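Long-range contacts in 4-dehydrase (Streptomyces venezuelae, PDB 2PO3), which probably transfers an amino group to a TDP-linked sugar in desosamine biosynthesis, using pyridoxal phosphate as cofactor: residues 3-8 against 387-392; 126-131 against 154-159; 203-208 against 249-254. All coordinates share one frame; numbering follows the deposited sequence.

Interaction 1: 3-8 against 387-392; sequences SALSDL and RELTAR
Arg-392, near the end of helix 369-394, reaches over to the N-terminal turn and meets Ser-6 with the edge of its guanidinium. NH1 of Arg-392 donates to Ser-6 OG at 2.8 Å in a fairly straight bond, with an N-H...O angle of 162°. The hydroxyl oxygen lies only 8° out of the guanidinium plane, and Ser-6 CB sits at the same edge, 3.3 Å from Arg-392 NH2. The arginine's CG is sent anti to the backbone N (chi1 164°), toward the turn, with a bend at chi2. Next to this polar contact, Leu-5 points toward the helix. Its CD1 comes within 3.7 Å of Leu-389 CA and 4.0 Å of Leu-389 CG, while the Leu-5 side chain passes at a slant to that of Glu-388, whose CG also borders CD1. Leu-8 adds a looser apolar touch, its CD1 4.3 Å from Leu-389 CD1. Phe-11, farther along the same loop, packs on both Leu-5 and Leu-389 and makes a cation-pi contact with Arg-392, while Arg-385 pairs with Glu-388 OE1 in a salt bridge. At the outer side, the poorly ordered Ser-3 brings OG to 2.7 Å from Glu-388 OE2; a water 2.6 Å from Ser-3 OG also accepts weakly from Arg-392 NH1. An alanine in place of Arg-392 would probably deprive Ser-6 OG of its donor and Phe-11 of its cationic partner, leaving the N-terminal turn held mainly by its leucines. Chemically, then, the two ends of the modelled chain are joined by an apolar patch of leucines bordered by one directional arginine-serine bond, with a water-bound serine hydroxyl beside it, far from the annotated sites.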
ATOM      1  N   SER A   3     -35.549  13.834  35.334  1.00 83.87           N
ATOM      2  CA  SER A   3     -35.043  13.907  33.976  1.00 80.94           C
ATOM      3  C   SER A   3     -34.440  12.581  33.549  1.00 81.08           C
ATOM      4  O   SER A   3     -33.581  12.006  34.222  1.00 79.28           O
ATOM      5  CB  SER A   3     -34.036  15.044  33.800  1.00 83.99           C
ATOM      6  OG  SER A   3     -34.448  15.945  32.787  1.00 87.59           O
ATOM      7  N   ALA A   4     -34.896  12.097  32.402  1.00 74.94           N
ATOM      8  CA  ALA A   4     -34.369  10.860  31.885  1.00 69.78           C
ATOM      9  C   ALA A   4     -32.963  11.192  31.388  1.00 60.94           C
ATOM     10  O   ALA A   4     -32.173  10.316  31.020  1.00 58.11           O
ATOM     11  CB  ALA A   4     -35.258  10.335  30.762  1.00 67.94           C
ATOM     12  N   LEU A   5     -32.659  12.497  31.394  1.00 43.83           N
ATOM     13  CA  LEU A   5     -31.367  12.984  30.935  1.00 43.51           C
ATOM     14  C   LEU A   5     -30.253  12.667  31.897  1.00 48.45           C
ATOM     15  O   LEU A   5     -29.092  12.520  31.514  1.00 46.16           O
ATOM     16  CB  LEU A   5     -31.310  14.509  30.643  1.00 41.35           C
ATOM     17  CG  LEU A   5     -32.433  15.122  29.807  1.00 43.53           C
ATOM     18  CD1 LEU A   5     -31.911  16.381  29.125  1.00 40.86           C
ATOM     19  CD2 LEU A   5     -33.027  14.158  28.779  1.00 45.77           C
ATOM     20  N   SER A   6     -30.616  12.604  33.166  1.00 47.21           N
ATOM     21  CA  SER A   6     -29.609  12.336  34.173  1.00 47.47           C
ATOM     22  C   SER A   6     -29.171  10.898  34.219  1.00 44.92           C
ATOM     23  O   SER A   6     -28.072  10.585  34.682  1.00 54.47           O
ATOM     24  CB  SER A   6     -29.977  12.913  35.514  1.00 56.34           C
ATOM     25  OG  SER A   6     -31.013  13.845  35.278  1.00 82.72           O
ATOM     26  N   ASP A   7     -30.026  10.019  33.722  1.00 34.03           N
ATOM     27  CA  ASP A   7     -29.613   8.641  33.702  1.00 44.26           C
ATOM     28  C   ASP A   7     -28.607   8.493  32.573  1.00 43.33           C
ATOM     29  O   ASP A   7     -27.984   7.428  32.432  1.00 41.99           O
ATOM     30  CB  ASP A   7     -30.792   7.680  33.505  1.00 53.87           C
ATOM     31  CG  ASP A   7     -31.933   8.055  34.396  1.00 88.98           C
ATOM     32  OD1 ASP A   7     -31.814   8.810  35.346  1.00 97.14           O
ATOM     33  OD2 ASP A   7     -33.071   7.519  34.013  1.00 94.01           O
ATOM     34  N   LEU A   8     -28.482   9.591  31.794  1.00 35.04           N
ATOM     35  CA  LEU A   8     -27.554   9.654  30.675  1.00 30.87           C
ATOM     36  C   LEU A   8     -26.143   9.665  31.192  1.00 35.23           C
ATOM     37  O   LEU A   8     -25.779  10.559  31.956  1.00 38.27           O
ATOM     38  CB  LEU A   8     -27.691  10.874  29.734  1.00 28.29           C
ATOM     39  CG  LEU A   8     -28.997  10.953  28.937  1.00 39.02           C
ATOM     40  CD1 LEU A   8     -28.978  12.161  28.023  1.00 31.68           C
ATOM     41  CD2 LEU A   8     -29.250   9.713  28.101  1.00 30.69           C
ATOM     42  N   ARG A 387     -33.588  20.320  22.888  1.00 24.68           N
ATOM     43  CA  ARG A 387     -33.629  21.656  23.465  1.00 25.97           C
ATOM     44  C   ARG A 387     -33.195  21.641  24.937  1.00 29.14           C
ATOM     45  O   ARG A 387     -32.333  22.418  25.378  1.00 26.14           O
ATOM     46  CB  ARG A 387     -35.030  22.267  23.283  1.00 27.45           C
ATOM     47  CG  ARG A 387     -35.281  22.749  21.855  1.00 18.24           C
ATOM     48  CD  ARG A 387     -36.717  23.173  21.510  1.00 26.94           C
ATOM     49  NE  ARG A 387     -37.103  22.809  20.135  1.00 25.19           N
ATOM     50  CZ  ARG A 387     -36.661  23.438  19.029  1.00 23.21           C
ATOM     51  NH1 ARG A 387     -35.836  24.485  19.074  1.00 35.79           N
ATOM     52  NH2 ARG A 387     -37.076  23.019  17.829  1.00 45.06           N
ATOM     53  N   GLU A 388     -33.786  20.738  25.712  1.00 28.06           N
ATOM     54  CA  GLU A 388     -33.419  20.650  27.110  1.00 25.76           C
ATOM     55  C   GLU A 388     -32.026  20.035  27.275  1.00 29.75           C
ATOM     56  O   GLU A 388     -31.234  20.430  28.129  1.00 27.78           O
ATOM     57  CB  GLU A 388     -34.537  19.946  27.899  1.00 29.79           C
ATOM     58  CG  GLU A 388     -34.188  19.560  29.352  1.00 35.43           C
ATOM     59  CD  GLU A 388     -35.168  18.577  29.939  1.00 49.61           C
ATOM     60  OE1 GLU A 388     -36.324  18.496  29.575  1.00 44.67           O
ATOM     61  OE2 GLU A 388     -34.665  17.847  30.900  1.00 52.36           O
ATOM     62  N   LEU A 389     -31.732  19.059  26.419  1.00 24.07           N
ATOM     63  CA  LEU A 389     -30.453  18.378  26.438  1.00 22.11           C
ATOM     64  C   LEU A 389     -29.336  19.340  26.095  1.00 26.23           C
ATOM     65  O   LEU A 389     -28.273  19.380  26.713  1.00 25.06           O
ATOM     66  CB  LEU A 389     -30.502  17.223  25.438  1.00 27.11           C
ATOM     67  CG  LEU A 389     -29.662  16.031  25.853  1.00 32.44           C
ATOM     68  CD1 LEU A 389     -29.788  14.929  24.799  1.00 28.28           C
ATOM     69  CD2 LEU A 389     -28.222  16.488  26.019  1.00 22.11           C
ATOM     70  N   THR A 390     -29.587  20.135  25.068  1.00 23.12           N
ATOM     71  CA  THR A 390     -28.606  21.124  24.682  1.00 24.48           C
ATOM     72  C   THR A 390     -28.447  22.120  25.865  1.00 33.29           C
ATOM     73  O   THR A 390     -27.362  22.444  26.337  1.00 32.01           O
ATOM     74  CB  THR A 390     -29.082  21.844  23.397  1.00 28.11           C
ATOM     75  OG1 THR A 390     -29.136  21.004  22.258  1.00 31.14           O
ATOM     76  CG2 THR A 390     -28.314  23.127  23.095  1.00 28.02           C
ATOM     77  N   ALA A 391     -29.568  22.597  26.383  1.00 32.60           N
ATOM     78  CA  ALA A 391     -29.600  23.552  27.486  1.00 28.90           C
ATOM     79  C   ALA A 391     -28.793  23.093  28.659  1.00 30.01           C
ATOM     80  O   ALA A 391     -27.924  23.798  29.141  1.00 35.70           O
ATOM     81  CB  ALA A 391     -31.034  23.912  27.873  1.00 28.81           C
ATOM     82  N   ARG A 392     -29.099  21.898  29.099  1.00 30.43           N
ATOM     83  CA  ARG A 392     -28.403  21.287  30.219  1.00 32.45           C
ATOM     84  C   ARG A 392     -26.916  21.114  29.905  1.00 38.95           C
ATOM     85  O   ARG A 392     -26.022  21.205  30.747  1.00 34.30           O
ATOM     86  CB  ARG A 392     -29.067  19.950  30.541  1.00 27.71           C
ATOM     87  CG  ARG A 392     -28.211  19.051  31.411  1.00 45.71           C
ATOM     88  CD  ARG A 392     -29.062  18.186  32.323  1.00 43.87           C
ATOM     89  NE  ARG A 392     -28.334  17.343  33.276  1.00 59.71           N
ATOM     90  CZ  ARG A 392     -28.894  16.273  33.847  1.00 55.21           C
ATOM     91  NH1 ARG A 392     -30.157  15.914  33.583  1.00 58.93           N
ATOM     92  NH2 ARG A 392     -28.181  15.536  34.694  1.00 72.04           N
TER
HETATM   93  O   HOH W   1     -32.747  17.872  32.624  1.00 39.03           O

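Interaction 2: 126-131 against 154-159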
ATOM      1  N   LEU A 126     -22.162  14.555  -6.774  1.00 19.47           N
ATOM      2  CA  LEU A 126     -21.657  15.651  -7.590  1.00 16.50           C
ATOM      3  C   LEU A 126     -22.669  16.102  -8.650  1.00 25.57           C
ATOM      4  O   LEU A 126     -23.132  15.299  -9.467  1.00 20.24           O
ATOM      5  CB  LEU A 126     -20.377  15.183  -8.308  1.00 16.37           C
ATOM      6  CG  LEU A 126     -19.664  16.274  -9.095  1.00 23.23           C
ATOM      7  CD1 LEU A 126     -19.118  17.344  -8.152  1.00 21.72           C
ATOM      8  CD2 LEU A 126     -18.508  15.616  -9.833  1.00 21.23           C
ATOM      9  N   ASP A 127     -23.001  17.394  -8.633  1.00 17.72           N
ATOM     10  CA  ASP A 127     -23.963  17.991  -9.570  1.00 21.36           C
ATOM     11  C   ASP A 127     -23.343  18.300 -10.940  1.00 23.47           C
ATOM     12  O   ASP A 127     -22.506  19.192 -11.074  1.00 21.42           O
ATOM     13  CB  ASP A 127     -24.575  19.274  -8.941  1.00 29.65           C
ATOM     14  CG  ASP A 127     -25.733  19.867  -9.702  1.00 35.45           C
ATOM     15  OD1 ASP A 127     -26.174  19.398 -10.734  1.00 26.49           O
ATOM     16  OD2 ASP A 127     -26.247  20.923  -9.123  1.00 30.70           O
ATOM     17  N   PRO A 128     -23.733  17.558 -11.983  1.00 22.97           N
ATOM     18  CA  PRO A 128     -23.182  17.781 -13.307  1.00 25.22           C
ATOM     19  C   PRO A 128     -23.374  19.216 -13.764  1.00 25.31           C
ATOM     20  O   PRO A 128     -22.552  19.754 -14.488  1.00 27.03           O
ATOM     21  CB  PRO A 128     -23.949  16.879 -14.265  1.00 27.07           C
ATOM     22  CG  PRO A 128     -25.015  16.146 -13.457  1.00 22.36           C
ATOM     23  CD  PRO A 128     -24.893  16.626 -12.023  1.00 23.35           C
ATOM     24  N   ASP A 129     -24.456  19.834 -13.316  1.00 26.69           N
ATOM     25  CA  ASP A 129     -24.697  21.202 -13.715  1.00 32.98           C
ATOM     26  C   ASP A 129     -23.794  22.174 -13.025  1.00 35.85           C
ATOM     27  O   ASP A 129     -23.875  23.359 -13.279  1.00 34.02           O
ATOM     28  CB  ASP A 129     -26.167  21.653 -13.625  1.00 32.08           C
ATOM     29  CG  ASP A 129     -27.036  20.782 -14.479  1.00 58.04           C
ATOM     30  OD1 ASP A 129     -26.587  20.134 -15.413  1.00 56.58           O
ATOM     31  OD2 ASP A 129     -28.281  20.701 -14.051  1.00 74.85           O
ATOM     32  N   GLN A 130     -22.948  21.698 -12.146  1.00 23.69           N
ATOM     33  CA  GLN A 130     -22.067  22.636 -11.471  1.00 25.98           C
ATOM     34  C   GLN A 130     -20.683  22.404 -11.956  1.00 23.09           C
ATOM     35  O   GLN A 130     -19.732  23.084 -11.603  1.00 21.86           O
ATOM     36  CB  GLN A 130     -22.011  22.327  -9.960  1.00 32.11           C
ATOM     37  CG  GLN A 130     -23.390  22.444  -9.288  1.00 33.39           C
ATOM     38  CD  GLN A 130     -23.794  23.901  -9.313  1.00 36.25           C
ATOM     39  OE1 GLN A 130     -23.043  24.759  -8.813  1.00 44.49           O
ATOM     40  NE2 GLN A 130     -24.926  24.177  -9.965  1.00 63.79           N
ATOM     41  N   VAL A 131     -20.586  21.391 -12.766  1.00 30.09           N
ATOM     42  CA  VAL A 131     -19.276  21.055 -13.225  1.00 27.89           C
ATOM     43  C   VAL A 131     -18.686  22.045 -14.203  1.00 38.35           C
ATOM     44  O   VAL A 131     -17.629  22.632 -13.959  1.00 34.79           O
ATOM     45  CB  VAL A 131     -19.242  19.608 -13.711  1.00 24.41           C
ATOM     46  CG1 VAL A 131     -17.930  19.344 -14.408  1.00 28.34           C
ATOM     47  CG2 VAL A 131     -19.358  18.611 -12.560  1.00 20.65           C
ATOM     48  N   ALA A 154     -24.058   9.691 -13.942  1.00 27.65           N
ATOM     49  CA  ALA A 154     -22.938   9.498 -14.856  1.00 32.09           C
ATOM     50  C   ALA A 154     -23.245   9.986 -16.261  1.00 33.23           C
ATOM     51  O   ALA A 154     -22.456  10.799 -16.790  1.00 38.97           O
ATOM     52  CB  ALA A 154     -22.446   8.040 -14.845  1.00 30.03           C
ATOM     53  N   ASP A 155     -24.375   9.644 -16.819  1.00 35.38           N
ATOM     54  CA  ASP A 155     -24.791  10.091 -18.132  1.00 34.77           C
ATOM     55  C   ASP A 155     -24.688  11.597 -18.245  1.00 34.02           C
ATOM     56  O   ASP A 155     -24.067  12.122 -19.168  1.00 33.20           O
ATOM     57  CB  ASP A 155     -26.191   9.522 -18.460  1.00 40.57           C
ATOM     58  CG  ASP A 155     -26.217   8.004 -18.644  1.00 48.81           C
ATOM     59  OD1 ASP A 155     -27.232   7.335 -18.515  1.00 40.07           O
ATOM     60  OD2 ASP A 155     -25.059   7.462 -18.985  1.00 51.45           O
ATOM     61  N   GLN A 156     -25.288  12.296 -17.285  1.00 25.21           N
ATOM     62  CA  GLN A 156     -25.204  13.740 -17.326  1.00 24.68           C
ATOM     63  C   GLN A 156     -23.772  14.226 -17.126  1.00 30.00           C
ATOM     64  O   GLN A 156     -23.281  15.159 -17.793  1.00 23.92           O
ATOM     65  CB  GLN A 156     -26.112  14.337 -16.267  1.00 29.12           C
ATOM     66  CG  GLN A 156     -27.591  13.964 -16.473  1.00 31.46           C
ATOM     67  CD  GLN A 156     -28.430  14.357 -15.264  1.00 78.19           C
ATOM     68  OE1 GLN A 156     -29.057  13.487 -14.631  1.00 59.64           O
ATOM     69  NE2 GLN A 156     -28.422  15.654 -14.922  1.00 44.96           N
ATOM     70  N   LEU A 157     -23.084  13.557 -16.194  1.00 21.56           N
ATOM     71  CA  LEU A 157     -21.705  13.909 -15.901  1.00 21.66           C
ATOM     72  C   LEU A 157     -20.839  13.657 -17.102  1.00 29.05           C
ATOM     73  O   LEU A 157     -19.966  14.431 -17.471  1.00 27.64           O
ATOM     74  CB  LEU A 157     -21.207  13.059 -14.729  1.00 20.25           C
ATOM     75  CG  LEU A 157     -21.596  13.678 -13.399  1.00 20.93           C
ATOM     76  CD1 LEU A 157     -21.265  12.740 -12.251  1.00 18.86           C
ATOM     77  CD2 LEU A 157     -20.883  15.020 -13.246  1.00  9.98           C
ATOM     78  N   ARG A 158     -21.098  12.523 -17.717  1.00 25.26           N
ATOM     79  CA  ARG A 158     -20.388  12.137 -18.900  1.00 24.99           C
ATOM     80  C   ARG A 158     -20.625  13.233 -19.951  1.00 38.68           C
ATOM     81  O   ARG A 158     -19.718  13.730 -20.629  1.00 32.30           O
ATOM     82  CB  ARG A 158     -21.047  10.827 -19.321  1.00 27.11           C
ATOM     83  CG  ARG A 158     -20.640  10.322 -20.696  1.00 23.75           C
ATOM     84  CD  ARG A 158     -19.263   9.737 -20.649  1.00 44.78           C
ATOM     85  NE  ARG A 158     -19.229   8.301 -20.401  1.00 71.42           N
ATOM     86  CZ  ARG A 158     -18.029   7.725 -20.339  1.00 99.55           C
ATOM     87  NH1 ARG A 158     -16.918   8.464 -20.494  1.00 35.63           N
ATOM     88  NH2 ARG A 158     -17.942   6.409 -20.109  1.00 81.07           N
ATOM     89  N   LYS A 159     -21.885  13.648 -20.080  1.00 39.24           N
ATOM     90  CA  LYS A 159     -22.197  14.690 -21.045  1.00 41.25           C
ATOM     91  C   LYS A 159     -21.355  15.941 -20.856  1.00 33.92           C
ATOM     92  O   LYS A 159     -20.820  16.532 -21.778  1.00 34.62           O
ATOM     93  CB  LYS A 159     -23.686  15.002 -21.188  1.00 37.76           C
ATOM     94  CG  LYS A 159     -23.912  16.063 -22.252  1.00 88.11           C
ATOM     95  CD  LYS A 159     -25.339  16.587 -22.326  1.00 96.05           C
ATOM     96  CE  LYS A 159     -25.609  17.705 -21.332  1.00100.00           C
ATOM     97  NZ  LYS A 159     -26.977  18.262 -21.425  1.00100.00           N
TER
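Leu-157 sets one methyl, CD2, against the start of the short, weakly bonded helix 128-131, and this methyl is the centre of the buried apolar part of the contact. It lies 3.6 Å from Pro-128 CA and 3.7 Å from Pro-128 CB, against the proline's backbone and ring together. Val-131 CG2 approaches the same methyl to 4.0 Å, the two side chains crossing at about a right angle, and Leu-126 CD2 is a further neighbour at 4.2 Å. CG of Leu-157, anti to the carbonyl carbon (chi1 -84°), is set beside the backbone N, and its CD2 meets the proline. The leucine also packs on Leu-168 and Phe-170. Those two residues belong to strand 167-171, which is joined to its parallel neighbour 139-145 through helix 154-163 in a beta-alpha-beta crossover, so Leu-157 lies between the central sheet and the helix 128-131. That short helix is started by Asp-127 at its N-cap: OD1 accepts from Asp-129 N at 3.1 Å, the donor standing 59° out of the carboxylate plane. On the solvent side the approach is just as close at one point, but it rests on an exposed side chain. Gln-156 lays its CB 3.5 Å from Pro-128 CG, and its extended chain brings NE2 to 3.7 Å from the same ring carbon, crossing the proline at a slant with no hydrogen bond between the segments. Farther out, Asp-129 OD1 and NZ of the poorly ordered Lys-159 remain 6.3 Å apart, opposite charges that do not touch.

Interaction 3: 203-208 against 249-254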
ATOM      1  N   ASN A 203     -14.344  -6.966   3.008  1.00 24.40           N
ATOM      2  CA  ASN A 203     -12.996  -6.520   3.325  1.00 27.66           C
ATOM      3  C   ASN A 203     -11.910  -7.565   3.063  1.00 32.99           C
ATOM      4  O   ASN A 203     -12.187  -8.775   3.113  1.00 28.53           O
ATOM      5  CB  ASN A 203     -12.890  -6.028   4.778  1.00 29.97           C
ATOM      6  CG  ASN A 203     -12.507  -7.116   5.781  1.00 39.91           C
ATOM      7  OD1 ASN A 203     -11.342  -7.439   6.007  1.00 20.68           O
ATOM      8  ND2 ASN A 203     -13.488  -7.681   6.448  1.00 24.26           N
ATOM      9  N   ALA A 204     -10.672  -7.084   2.818  1.00 19.17           N
ATOM     10  CA  ALA A 204      -9.501  -7.944   2.615  1.00 19.73           C
ATOM     11  C   ALA A 204      -8.386  -7.471   3.567  1.00 21.48           C
ATOM     12  O   ALA A 204      -7.199  -7.495   3.278  1.00 18.89           O
ATOM     13  CB  ALA A 204      -9.052  -7.879   1.175  1.00 18.97           C
ATOM     14  N   PHE A 205      -8.803  -7.013   4.739  1.00 21.98           N
ATOM     15  CA  PHE A 205      -7.959  -6.434   5.791  1.00 16.65           C
ATOM     16  C   PHE A 205      -7.760  -4.996   5.332  1.00 21.62           C
ATOM     17  O   PHE A 205      -8.314  -4.061   5.896  1.00 20.74           O
ATOM     18  CB  PHE A 205      -6.638  -7.148   6.158  1.00 13.50           C
ATOM     19  CG  PHE A 205      -6.763  -8.628   6.503  1.00 22.75           C
ATOM     20  CD1 PHE A 205      -6.375  -9.609   5.589  1.00 29.14           C
ATOM     21  CD2 PHE A 205      -7.259  -9.056   7.736  1.00 29.17           C
ATOM     22  CE1 PHE A 205      -6.481 -10.965   5.899  1.00 30.50           C
ATOM     23  CE2 PHE A 205      -7.382 -10.409   8.070  1.00 25.05           C
ATOM     24  CZ  PHE A 205      -6.994 -11.369   7.137  1.00 19.54           C
ATOM     25  N   GLU A 206      -7.002  -4.887   4.236  1.00 16.61           N
ATOM     26  CA  GLU A 206      -6.688  -3.645   3.565  1.00 16.06           C
ATOM     27  C   GLU A 206      -6.619  -3.982   2.104  1.00 22.82           C
ATOM     28  O   GLU A 206      -5.949  -4.954   1.728  1.00 22.77           O
ATOM     29  CB  GLU A 206      -5.302  -3.067   3.966  1.00 15.07           C
ATOM     30  CG  GLU A 206      -5.239  -2.265   5.292  1.00 13.76           C
ATOM     31  CD  GLU A 206      -5.682  -0.814   5.189  1.00 30.93           C
ATOM     32  OE1 GLU A 206      -5.827  -0.186   4.136  1.00 20.53           O
ATOM     33  OE2 GLU A 206      -5.916  -0.300   6.372  1.00 30.86           O
ATOM     34  N   GLY A 207      -7.290  -3.214   1.268  1.00 19.47           N
ATOM     35  CA  GLY A 207      -7.201  -3.510  -0.150  1.00 12.36           C
ATOM     36  C   GLY A 207      -8.141  -2.670  -0.998  1.00 17.08           C
ATOM     37  O   GLY A 207      -9.010  -1.943  -0.504  1.00 16.75           O
ATOM     38  N   GLY A 208      -7.968  -2.791  -2.308  1.00 18.88           N
ATOM     39  CA  GLY A 208      -8.785  -2.073  -3.245  1.00 12.13           C
ATOM     40  C   GLY A 208      -8.729  -2.767  -4.597  1.00 20.39           C
ATOM     41  O   GLY A 208      -8.208  -3.875  -4.686  1.00 13.44           O
ATOM     42  N   ALA A 249      -5.863 -11.306  -0.403  1.00 18.90           N
ATOM     43  CA  ALA A 249      -6.809 -11.881  -1.374  1.00 21.00           C
ATOM     44  C   ALA A 249      -7.600 -13.044  -0.713  1.00 32.28           C
ATOM     45  O   ALA A 249      -8.781 -13.267  -0.935  1.00 33.52           O
ATOM     46  CB  ALA A 249      -6.102 -12.276  -2.673  1.00 21.01           C
ATOM     47  N   ALA A 250      -6.937 -13.809   0.159  1.00 30.11           N
ATOM     48  CA  ALA A 250      -7.588 -14.886   0.839  1.00 23.02           C
ATOM     49  C   ALA A 250      -8.743 -14.344   1.676  1.00 21.29           C
ATOM     50  O   ALA A 250      -9.870 -14.858   1.654  1.00 25.83           O
ATOM     51  CB  ALA A 250      -6.591 -15.547   1.781  1.00 23.58           C
ATOM     52  N   MET A 251      -8.445 -13.292   2.438  1.00 23.13           N
ATOM     53  CA  MET A 251      -9.471 -12.677   3.261  1.00 17.82           C
ATOM     54  C   MET A 251     -10.550 -12.108   2.322  1.00 25.91           C
ATOM     55  O   MET A 251     -11.768 -12.293   2.495  1.00 24.21           O
ATOM     56  CB  MET A 251      -8.868 -11.563   4.122  1.00 19.27           C
ATOM     57  CG  MET A 251      -9.951 -10.853   4.924  1.00 19.26           C
ATOM     58  SD  MET A 251     -10.811 -11.999   6.026  1.00 26.15           S
ATOM     59  CE  MET A 251     -11.645 -10.840   7.131  1.00 25.64           C
ATOM     60  N   GLY A 252     -10.093 -11.416   1.273  1.00 20.69           N
ATOM     61  CA  GLY A 252     -10.984 -10.820   0.272  1.00 18.49           C
ATOM     62  C   GLY A 252     -12.048 -11.759  -0.329  1.00 28.47           C
ATOM     63  O   GLY A 252     -13.233 -11.405  -0.428  1.00 22.73           O
ATOM     64  N   LEU A 253     -11.630 -12.957  -0.747  1.00 21.72           N
ATOM     65  CA  LEU A 253     -12.521 -13.958  -1.346  1.00 23.93           C
ATOM     66  C   LEU A 253     -13.533 -14.547  -0.379  1.00 19.85           C
ATOM     67  O   LEU A 253     -14.642 -14.839  -0.769  1.00 19.01           O
ATOM     68  CB  LEU A 253     -11.708 -15.146  -1.899  1.00 25.42           C
ATOM     69  CG  LEU A 253     -10.854 -14.711  -3.061  1.00 23.44           C
ATOM     70  CD1 LEU A 253      -9.695 -15.684  -3.278  1.00 31.02           C
ATOM     71  CD2 LEU A 253     -11.740 -14.565  -4.294  1.00 24.04           C
ATOM     72  N   THR A 254     -13.103 -14.726   0.866  1.00 20.39           N
ATOM     73  CA  THR A 254     -13.896 -15.283   1.947  1.00 27.35           C
ATOM     74  C   THR A 254     -14.946 -14.283   2.382  1.00 33.90           C
ATOM     75  O   THR A 254     -16.000 -14.628   2.924  1.00 30.52           O
ATOM     76  CB  THR A 254     -12.972 -15.625   3.134  1.00 27.34           C
ATOM     77  OG1 THR A 254     -11.867 -16.410   2.725  1.00 21.73           O
ATOM     78  CG2 THR A 254     -13.728 -16.270   4.284  1.00 22.00           C
TER
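The loop between strands 191-195 and 208-212, which also holds Lys-200, the predicted cofactor-attachment lysine, rests on helix 246-276 where Phe-205, Asn-203 and Ala-204 meet Met-251 and Gly-252. The Met-251 and Phe-205 side chains cross at about a right angle. CG of Met-251 stands over one face of the ring in a CH-pi contact, roughly 3.7 Å from the Phe-205 centroid and 16° off the normal, somewhat toward the rim; the modelled fit is too tight nearby for fine distances to be trusted. SD follows obliquely, 4.5 Å from the same centroid, giving a Met-aromatic contact. The methionine's CG is anti to its backbone N, and a bend at chi2 puts SD oblique to the ring. Its terminal CE then ends beside the Asn-203 amide, 3.6 Å from OD1. That OD1 closes an Asx turn: Phe-205 N donates to it at 2.9 Å with an N-H...O angle of 155°, in the carbonyl plane and on a lone pair. The bond would help fix the amide's rotation and hold the backbone at Phe-205, which has a positive phi. Such a lysine-bearing loop beside the central sheet belongs to the fold type I (aspartate aminotransferase) architecture of the family, and here Gly-207 touches the bound cofactor-sugar adduct. Close backbone packing is the other half of the contact. Ala-204 CB lies 3.6 Å from Gly-252 CA, and the two CA atoms are 4.0 Å apart; a CB on Gly-252 would stand only 3.3 Å from Ala-204 CB. Asn-203 O approaches Met-251 CG to 3.5 Å, while Asn-203 N bonds to Ser-255 OG one turn along the helix. On the subunit interface, Glu-206 forms a salt bridge with Lys-243 and hydrogen bonds with Ser-48 and Asn-241, all three of the second subunit.

Interaction 1 joins the two ends of the modelled chain, and the other two are nested within the loop it closes, interaction 2 finishing before interaction 3 begins. Its centre lies about 45 Å from that of interaction 2 and 44 Å from that of interaction 3. Interactions 2 and 3 fall on opposite sides of the chain's centre, 32 Å apart between centres, yet both border the seven-stranded mixed sheet: the former through the helix preceding strand 167-171, the latter through the loop entering strand 208-212. Of the three, 203-208 against 249-254 alone includes a ligand-pocket residue; interaction 1 lies at the periphery and interaction 2 packs a helix on the sheet, both away from the annotated sites.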